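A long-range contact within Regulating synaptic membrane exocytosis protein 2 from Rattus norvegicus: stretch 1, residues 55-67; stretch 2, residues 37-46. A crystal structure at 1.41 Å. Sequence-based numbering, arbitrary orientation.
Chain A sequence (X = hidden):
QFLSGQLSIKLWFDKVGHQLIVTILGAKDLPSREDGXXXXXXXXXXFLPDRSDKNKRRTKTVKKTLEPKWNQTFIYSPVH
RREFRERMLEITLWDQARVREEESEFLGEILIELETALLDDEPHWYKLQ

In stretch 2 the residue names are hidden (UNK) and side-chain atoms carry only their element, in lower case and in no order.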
# COMPACT_ATOMS: atom_id res chain seq x y z
N ASN A 55 4.11 -13.38 -1.26
CA ASN A 55 3.18 -12.34 -1.72
C ASN A 55 3.13 -11.16 -0.74
O ASN A 55 2.33 -10.21 -0.91
CB ASN A 55 1.82 -12.98 -1.96
CG ASN A 55 1.78 -13.77 -3.26
OD1 ASN A 55 2.59 -13.50 -4.15
ND2 ASN A 55 0.90 -14.80 -3.35
N LYS A 56 3.99 -11.15 0.26
CA LYS A 56 3.98 -10.17 1.33
C LYS A 56 5.15 -9.19 1.15
O LYS A 56 6.29 -9.62 0.91
CB LYS A 56 4.05 -10.85 2.71
CG LYS A 56 4.00 -9.85 3.84
CD LYS A 56 4.00 -10.46 5.20
CE LYS A 56 4.26 -9.40 6.23
NZ LYS A 56 5.63 -9.60 6.77
N ARG A 57 4.88 -7.93 1.37
CA ARG A 57 5.93 -6.89 1.42
C ARG A 57 5.61 -5.89 2.50
O ARG A 57 4.41 -5.68 2.83
CB ARG A 57 5.94 -6.11 0.10
CG ARG A 57 6.29 -6.93 -1.15
CD ARG A 57 7.71 -7.50 -1.23
NE ARG A 57 7.88 -8.16 -2.53
CZ ARG A 57 7.46 -9.34 -2.82
NH1 ARG A 57 6.91 -10.13 -1.89
NH2 ARG A 57 7.61 -9.78 -4.08
N ARG A 58 6.65 -5.23 3.04
CA ARG A 58 6.40 -4.22 4.05
C ARG A 58 7.37 -3.07 3.84
O ARG A 58 8.53 -3.31 3.53
CB ARG A 58 6.75 -4.85 5.42
CG ARG A 58 5.67 -5.60 6.02
CD ARG A 58 6.02 -6.12 7.43
NE ARG A 58 6.51 -5.08 8.34
CZ ARG A 58 6.30 -5.09 9.67
NH1 ARG A 58 5.58 -6.07 10.24
NH2 ARG A 58 6.79 -4.12 10.42
N THR A 59 6.89 -1.85 4.06
CA THR A 59 7.83 -0.72 4.17
C THR A 59 8.59 -0.77 5.49
O THR A 59 8.19 -1.44 6.44
CB THR A 59 7.12 0.64 4.08
OG1 THR A 59 6.31 0.83 5.24
CG2 THR A 59 6.25 0.80 2.81
N LYS A 60 9.65 0.02 5.52
CA LYS A 60 10.26 0.38 6.81
C LYS A 60 9.26 1.20 7.65
O LYS A 60 8.22 1.69 7.16
CB LYS A 60 11.56 1.15 6.62
CG LYS A 60 12.61 0.31 5.93
CD LYS A 60 13.90 1.13 5.68
CE LYS A 60 14.95 0.29 4.91
NZ LYS A 60 16.11 1.15 4.46
N THR A 61 9.56 1.33 8.94
CA THR A 61 8.69 2.07 9.86
C THR A 61 9.30 3.44 10.11
O THR A 61 10.44 3.55 10.52
CB THR A 61 8.55 1.32 11.21
OG1 THR A 61 7.92 0.04 10.99
CG2 THR A 61 7.62 2.06 12.17
N VAL A 62 8.59 4.50 9.79
CA VAL A 62 9.10 5.86 10.06
C VAL A 62 8.81 6.21 11.51
O VAL A 62 7.73 5.85 12.02
CB VAL A 62 8.46 6.90 9.11
CG1 VAL A 62 8.98 8.29 9.43
CG2 VAL A 62 8.74 6.50 7.67
N LYS A 63 9.75 6.85 12.18
CA LYS A 63 9.55 7.23 13.58
C LYS A 63 8.84 8.58 13.71
O LYS A 63 9.24 9.56 13.06
CB LYS A 63 10.87 7.37 14.37
CG LYS A 63 11.97 6.43 14.17
CD LYS A 63 13.07 6.72 15.24
CE LYS A 63 14.46 6.13 14.82
NZ LYS A 63 15.21 5.32 15.87
N LYS A 64 7.79 8.61 14.53
CA LYS A 64 7.21 9.87 15.04
C LYS A 64 6.80 10.85 13.94
O LYS A 64 7.38 11.95 13.76
CB LYS A 64 8.16 10.57 16.06
CG LYS A 64 8.37 9.73 17.32
CD LYS A 64 9.39 10.44 18.30
CE LYS A 64 9.57 9.62 19.57
NZ LYS A 64 10.65 10.24 20.45
N THR A 65 5.80 10.46 13.16
CA THR A 65 5.30 11.37 12.14
C THR A 65 3.83 11.09 11.84
O THR A 65 3.34 10.00 12.12
CB THR A 65 6.15 11.16 10.86
OG1 THR A 65 5.72 12.04 9.82
CG2 THR A 65 5.96 9.73 10.25
N LEU A 66 3.20 12.06 11.19
CA LEU A 66 1.85 11.95 10.59
C LEU A 66 1.88 12.07 9.07
O LEU A 66 0.83 12.00 8.42
CB LEU A 66 0.95 13.07 11.13
CG LEU A 66 0.89 13.09 12.65
CD1 LEU A 66 0.01 14.27 13.06
CD2 LEU A 66 0.37 11.79 13.27
N GLU A 67 3.07 12.23 8.52
CA GLU A 67 3.25 12.41 7.09
C GLU A 67 4.48 11.60 6.61
O GLU A 67 5.43 12.18 6.10
CB GLU A 67 3.44 13.91 6.78
CG GLU A 67 3.29 14.27 5.33
CD GLU A 67 2.84 15.70 5.18
OE1 GLU A 67 3.19 16.51 6.08
OE2 GLU A 67 2.14 16.01 4.18
N UNK A 37 0.29 12.21 20.52
CA UNK A 37 1.60 11.98 19.94
C UNK A 37 1.44 11.43 18.53
O UNK A 37 0.38 10.93 18.16
n UNK A 37 5.71 12.06 23.67
n UNK A 37 3.84 10.89 24.32
n UNK A 37 5.15 11.92 25.90
c UNK A 37 2.66 11.46 22.19
c UNK A 37 4.90 11.62 24.63
c UNK A 37 3.49 10.44 22.97
c UNK A 37 2.35 10.94 20.81
N UNK A 38 2.47 11.53 17.73
CA UNK A 38 2.43 11.04 16.37
C UNK A 38 2.61 9.50 16.30
O UNK A 38 2.73 8.83 17.33
c UNK A 38 3.75 12.18 18.08
c UNK A 38 4.59 11.94 16.85
c UNK A 38 3.60 11.76 15.71
N UNK A 39 2.56 8.99 15.08
CA UNK A 39 2.58 7.57 14.80
C UNK A 39 4.01 7.10 14.45
O UNK A 39 4.86 7.90 14.12
c UNK A 39 1.67 7.37 13.56
c UNK A 39 -0.45 6.94 14.84
c UNK A 39 0.19 7.76 13.76
n UNK A 39 -1.85 7.32 15.06
n UNK A 39 -2.40 5.43 16.30
n UNK A 39 -3.98 7.06 15.81
c UNK A 39 -2.75 6.59 15.72
N UNK A 40 4.19 5.79 14.43
CA UNK A 40 5.35 5.13 13.84
C UNK A 40 4.84 4.25 12.73
O UNK A 40 4.61 3.05 12.92
n UNK A 40 6.36 4.38 17.23
c UNK A 40 6.09 4.24 14.85
o UNK A 40 7.11 6.14 15.98
c UNK A 40 6.56 5.00 16.06
N UNK A 41 4.55 4.86 11.58
CA UNK A 41 3.78 4.11 10.56
C UNK A 41 4.60 3.21 9.61
O UNK A 41 5.73 3.56 9.22
c UNK A 41 3.97 6.42 9.93
c UNK A 41 3.03 5.22 9.81
c UNK A 41 4.74 6.27 11.21
N UNK A 42 3.97 2.09 9.24
CA UNK A 42 4.47 1.25 8.13
C UNK A 42 3.29 0.75 7.36
O UNK A 42 2.19 0.69 7.85
c UNK A 42 4.65 -0.90 10.81
c UNK A 42 3.52 -3.12 9.47
c UNK A 42 3.99 -1.91 11.54
c UNK A 42 3.49 -3.02 10.84
c UNK A 42 5.39 0.11 8.60
c UNK A 42 4.67 -0.96 9.40
c UNK A 42 4.13 -2.10 8.75
o UNK A 42 2.91 -4.06 11.57
N UNK A 43 3.60 0.35 6.12
CA UNK A 43 2.62 -0.25 5.23
C UNK A 43 2.97 -1.69 4.94
O UNK A 43 4.12 -2.01 4.75
c UNK A 43 2.03 1.93 4.12
c UNK A 43 2.57 0.52 3.90
c UNK A 43 1.60 -0.14 2.92
N UNK A 44 1.97 -2.56 4.99
CA UNK A 44 2.07 -3.98 4.59
C UNK A 44 1.23 -4.19 3.35
O UNK A 44 0.12 -3.63 3.24
c UNK A 44 1.50 -7.14 6.76
c UNK A 44 1.54 -4.86 5.72
c UNK A 44 1.68 -6.32 5.45
c UNK A 44 0.08 -7.01 7.31
n UNK A 44 -0.10 -7.79 8.58
N UNK A 45 1.79 -4.96 2.42
CA UNK A 45 1.03 -5.29 1.22
C UNK A 45 1.02 -6.77 1.00
O UNK A 45 2.09 -7.41 1.05
c UNK A 45 0.66 -4.93 -1.22
c UNK A 45 1.77 -2.04 -0.98
c UNK A 45 1.56 -3.07 0.24
c UNK A 45 1.55 -4.59 -0.00
N UNK A 46 -0.15 -7.35 0.79
CA UNK A 46 -0.31 -8.72 0.28
C UNK A 46 -0.91 -8.65 -1.09
O UNK A 46 -1.91 -7.96 -1.38
o UNK A 46 1.09 -12.03 5.68
c UNK A 46 0.54 -11.40 4.56
c UNK A 46 -0.83 -9.70 3.64
c UNK A 46 -1.22 -9.56 1.15
c UNK A 46 0.77 -11.90 3.31
c UNK A 46 -0.25 -10.33 4.76
c UNK A 46 -0.60 -10.19 2.35
c UNK A 46 0.22 -11.29 2.21

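Position 37 carries three carbons, a nitrogen, then a carbon bearing two more nitrogens, an extended chain that makes no contact with stretch 1: Arg 37. Position 38 has three carbons closing a ring onto its own backbone nitrogen, pointed toward stretch 1, with CB 3.6 Å from Thr 65 N. This is Pro 38, and Leu 66 CD2 packs on its CB at 4.0 Å.

Position 39 repeats the composition of 37, but its nitrogens lead away from stretch 1 and are bonded elsewhere in the structure: Arg 39. Its backbone does the work here, with N donating to Thr 65 O (3.2 Å) and O accepting from Thr 65 N (2.9 Å), a single antiparallel bridge.

Position 40 has two carbons, the second carrying one oxygen and one nitrogen. The oxygen accepts from Lys 64 N at 2.9 Å, so a short amide fits: Asn 40.

Position 41 is again three carbons in a ring through the backbone nitrogen, one of them 3.8 Å from Thr 65 CG2, hence Pro 41. Lacking an N-H, its N gives nothing to Val 62 O, yet its O accepts from Val 62 N at 3.1 Å.

At position 42 one carbon leads to a six-carbon ring bearing an oxygen, and the Arg 58 guanidinium lies flat on that ring: Tyr 42. The planes meet at 6° with centres 3.8 Å apart, a stack that is also a cation-pi contact.

Position 43 has three carbons, one carrying the other two, and its CB lies 3.8 Å from Thr 59 CG2: Val 43. Its N donates to Thr 59 OG1 and its O accepts from Thr 59 N, both at 2.9 Å, so one threonine answers both backbone groups.

Position 44 is four carbons in a row ending in nitrogen, with a chain carbon 3.6 Å from Lys 56 CE: Lys 44, whose CD makes that approach through aliphatic length.

Position 45 has four carbons, forked at the first, one arm two carbons long. Its backbone N donates to Arg 57 O at 2.7 Å and its O accepts from Arg 57 N at 2.9 Å: Ile 45.

Position 46 has another oxygen-bearing six-carbon ring, covered on one face by a lysine chain: Tyr 46, with Lys 56 CG 4.2 Å from the ring centroid.

The rule is two antiparallel ladders, offset by two residues, with side-chain acceptors from Thr 59 and Asn 40 helping to join the two stretches between them. Long basic chains then share one face of the sheet with Tyr 46, spending their methylenes and a flat guanidinium on neighbouring side chains.

Stretch 2, residues 37-46: RPRNPYVKIY
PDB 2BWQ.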